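Uronate dehydrogenase (Agrobacterium tumefaciens, PDB 3RFX) catalyses the NAD-dependent oxidation of uronic acids, as a Rossmann-fold member of the NAD-dependent epimerase/dehydratase family. Local coordinates at residues 195-204 with 215-223. The protein carries 1 engineered substitution. Residues are numbered along the deposited sequence; the frame is centred on the assembly and turned at random.
Sequences APVLGCPVVW and DNSHLGFLG
Asn216 lays its carboxamide along the backbone of Trp204, on strand 202-205, the outermost strand, within this chain, of the parallel Rossmann-fold sheet. The amide grips both backbone polar groups of this edge-strand residue, much as an antiparallel hydrogen-bonded partner would: Asn216 OD1 accepts from Trp204 N at 2.9 Å, and Asn216 ND2 donates to Trp204 O at 3.0 Å. Both bonds are nearly straight, and each uses a lone pair in the carbonyl plane, so together they fix the amide's rotation. A water that donates to both Val202 O and Asn216 OD1 extends the bridge. The indole of Trp204 is turned 43° from this amide, with Asn216 OD1 and Asp215 O at its edge.

Farther along, the 3-10 segment 217-222 packs its leucines on the strand and the preceding loop. With CG anti to the backbone N (chi1 -164°), Leu219 reaches across Pro201 and Val203 at about right angles; its CD2 lies 3.8 Å from Val203 CG1. Leu222, also touching Leu188 of helix 182-194, points CD1 at Ala195 CB, 3.6 Å away. The Phe221 ring turns toward loop carbonyls, its CE1 edge meeting Val197 O at 3.5 Å and its CZ lying 3.6 Å from Leu198 O.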
loop_
_atom_site.group_PDB
_atom_site.type_symbol
_atom_site.label_atom_id
_atom_site.label_comp_id
_atom_site.label_asym_id
_atom_site.label_seq_id
_atom_site.Cartn_x
_atom_site.Cartn_y
_atom_site.Cartn_z
ATOM N N ALA A 195 5.383 -23.149 18.791
ATOM C CA ALA A 195 6.248 -22.084 18.276
ATOM C C ALA A 195 7.212 -21.534 19.332
ATOM O O ALA A 195 6.794 -21.139 20.409
ATOM C CB ALA A 195 5.407 -20.948 17.694
ATOM N N PRO A 196 8.511 -21.485 19.013
ATOM C CA PRO A 196 9.444 -20.864 19.964
ATOM C C PRO A 196 9.019 -19.428 20.266
ATOM O O PRO A 196 8.976 -19.026 21.427
ATOM C CB PRO A 196 10.778 -20.884 19.212
ATOM C CG PRO A 196 10.670 -22.067 18.292
ATOM C CD PRO A 196 9.198 -22.120 17.877
ATOM N N VAL A 197 8.671 -18.678 19.222
ATOM C CA VAL A 197 8.245 -17.291 19.372
ATOM C C VAL A 197 6.894 -17.076 18.676
ATOM O O VAL A 197 6.714 -17.457 17.521
ATOM C CB VAL A 197 9.287 -16.317 18.779
ATOM C CG1 VAL A 197 8.802 -14.886 18.880
ATOM C CG2 VAL A 197 10.639 -16.478 19.487
ATOM N N LEU A 198 5.950 -16.474 19.388
ATOM C CA LEU A 198 4.592 -16.284 18.859
ATOM C C LEU A 198 4.268 -14.815 18.652
ATOM O O LEU A 198 3.818 -14.416 17.576
ATOM C CB LEU A 198 3.540 -16.902 19.795
ATOM C CG LEU A 198 2.104 -16.680 19.296
ATOM C CD1 LEU A 198 1.865 -17.583 18.108
ATOM C CD2 LEU A 198 1.077 -16.952 20.388
ATOM N N GLY A 199 4.488 -14.014 19.690
ATOM C CA GLY A 199 4.079 -12.620 19.680
ATOM C C GLY A 199 2.621 -12.492 20.089
ATOM O O GLY A 199 2.149 -13.244 20.947
ATOM N N CYS A 200 1.903 -11.549 19.480
ATOM C CA CYS A 200 0.470 -11.392 19.739
ATOM C C CYS A 200 -0.293 -11.273 18.411
ATOM O O CYS A 200 -0.952 -10.269 18.160
ATOM C CB CYS A 200 0.220 -10.147 20.598
ATOM S SG CYS A 200 -1.465 -10.001 21.315
ATOM N N PRO A 201 -0.194 -12.296 17.556
ATOM C CA PRO A 201 -0.748 -12.172 16.203
ATOM C C PRO A 201 -2.275 -12.335 16.122
ATOM O O PRO A 201 -2.852 -13.105 16.884
ATOM C CB PRO A 201 -0.084 -13.329 15.468
ATOM C CG PRO A 201 0.069 -14.382 16.529
ATOM C CD PRO A 201 0.468 -13.596 17.765
ATOM N N VAL A 202 -2.901 -11.605 15.201
ATOM C CA VAL A 202 -4.265 -11.891 14.772
ATOM C C VAL A 202 -4.232 -13.105 13.855
ATOM O O VAL A 202 -3.440 -13.169 12.913
ATOM C CB VAL A 202 -4.875 -10.694 14.003
ATOM C CG1 VAL A 202 -6.211 -11.085 13.363
ATOM C CG2 VAL A 202 -5.037 -9.483 14.925
ATOM N N VAL A 203 -5.089 -14.078 14.137
ATOM C CA VAL A 203 -5.196 -15.280 13.321
ATOM C C VAL A 203 -6.636 -15.386 12.845
ATOM O O VAL A 203 -7.558 -15.337 13.655
ATOM C CB VAL A 203 -4.882 -16.538 14.148
ATOM C CG1 VAL A 203 -5.001 -17.790 13.287
ATOM C CG2 VAL A 203 -3.482 -16.431 14.803
ATOM N N TRP A 204 -6.837 -15.525 11.538
ATOM C CA TRP A 204 -8.199 -15.718 11.037
ATOM C C TRP A 204 -8.570 -17.175 11.230
ATOM O O TRP A 204 -7.921 -18.063 10.679
ATOM C CB TRP A 204 -8.289 -15.331 9.565
ATOM C CG TRP A 204 -8.063 -13.864 9.323
ATOM C CD1 TRP A 204 -6.952 -13.288 8.788
ATOM C CD2 TRP A 204 -8.976 -12.795 9.608
ATOM N NE1 TRP A 204 -7.114 -11.918 8.716
ATOM C CE2 TRP A 204 -8.352 -11.594 9.207
ATOM C CE3 TRP A 204 -10.273 -12.741 10.149
ATOM C CZ2 TRP A 204 -8.972 -10.349 9.330
ATOM C CZ3 TRP A 204 -10.886 -11.504 10.277
ATOM C CH2 TRP A 204 -10.236 -10.322 9.865
ATOM N N ASP A 215 -7.128 -13.324 4.901
ATOM C CA ASP A 215 -5.759 -13.553 4.442
ATOM C C ASP A 215 -4.845 -13.790 5.647
ATOM O O ASP A 215 -4.580 -12.867 6.391
ATOM C CB ASP A 215 -5.281 -12.318 3.665
ATOM C CG ASP A 215 -3.810 -12.406 3.246
ATOM O OD1 ASP A 215 -3.195 -13.489 3.358
ATOM O OD2 ASP A 215 -3.275 -11.376 2.796
ATOM N N ASN A 216 -4.398 -15.030 5.837
ATOM C CA ASN A 216 -3.497 -15.381 6.938
ATOM C C ASN A 216 -2.036 -15.439 6.496
ATOM O O ASN A 216 -1.209 -16.039 7.179
ATOM C CB ASN A 216 -3.862 -16.758 7.502
ATOM C CG ASN A 216 -4.838 -16.688 8.663
ATOM O OD1 ASN A 216 -4.814 -15.750 9.460
ATOM N ND2 ASN A 216 -5.687 -17.708 8.780
ATOM N N SER A 217 -1.713 -14.856 5.348
ATOM C CA SER A 217 -0.368 -15.053 4.791
ATOM C C SER A 217 0.745 -14.521 5.705
ATOM O O SER A 217 1.863 -15.046 5.696
ATOM C CB SER A 217 -0.242 -14.445 3.391
ATOM O OG SER A 217 -0.390 -13.042 3.439
ATOM N N HIS A 218 0.447 -13.486 6.487
ATOM C CA HIS A 218 1.476 -12.872 7.339
ATOM C C HIS A 218 1.831 -13.738 8.551
ATOM O O HIS A 218 2.840 -13.506 9.232
ATOM C CB HIS A 218 1.070 -11.454 7.754
ATOM C CG HIS A 218 1.137 -10.466 6.629
ATOM N ND1 HIS A 218 2.198 -9.605 6.456
ATOM C CD2 HIS A 218 0.291 -10.230 5.600
ATOM C CE1 HIS A 218 1.995 -8.866 5.379
ATOM N NE2 HIS A 218 0.844 -9.228 4.840
ATOM N N LEU A 219 1.008 -14.751 8.788
ATOM C CA LEU A 219 1.221 -15.715 9.855
ATOM C C LEU A 219 2.111 -16.861 9.369
ATOM O O LEU A 219 2.297 -17.852 10.073
ATOM C CB LEU A 219 -0.138 -16.269 10.307
ATOM C CG LEU A 219 -0.231 -17.001 11.639
ATOM C CD1 LEU A 219 -0.066 -16.003 12.787
ATOM C CD2 LEU A 219 -1.570 -17.717 11.743
ATOM N N GLY A 220 2.660 -16.727 8.164
ATOM C CA GLY A 220 3.445 -17.791 7.564
ATOM C C GLY A 220 4.496 -18.382 8.491
ATOM O O GLY A 220 4.711 -19.595 8.500
ATOM N N PHE A 221 5.146 -17.533 9.280
ATOM C CA PHE A 221 6.217 -18.000 10.179
ATOM C C PHE A 221 5.768 -19.156 11.099
ATOM O O PHE A 221 6.585 -19.960 11.552
ATOM C CB PHE A 221 6.750 -16.833 11.028
ATOM C CG PHE A 221 5.840 -16.447 12.168
ATOM C CD1 PHE A 221 6.009 -17.006 13.425
ATOM C CD2 PHE A 221 4.818 -15.526 11.984
ATOM C CE1 PHE A 221 5.175 -16.665 14.476
ATOM C CE2 PHE A 221 3.983 -15.177 13.026
ATOM C CZ PHE A 221 4.159 -15.750 14.280
ATOM N N LEU A 222 4.467 -19.241 11.373
ATOM C CA LEU A 222 3.954 -20.233 12.317
ATOM C C LEU A 222 3.918 -21.644 11.719
ATOM O O LEU A 222 3.922 -22.644 12.446
ATOM C CB LEU A 222 2.555 -19.820 12.806
ATOM C CG LEU A 222 1.976 -20.572 14.002
ATOM C CD1 LEU A 222 2.798 -20.262 15.257
ATOM C CD2 LEU A 222 0.498 -20.221 14.218
ATOM N N GLY A 223 3.877 -21.722 10.395
ATOM C CA GLY A 223 3.907 -22.992 9.694
ATOM C C GLY A 223 2.598 -23.765 9.769
ATOM O O GLY A 223 2.577 -24.970 9.554
HETATM O O HOH W 1 -3.314 -13.600 10.160
#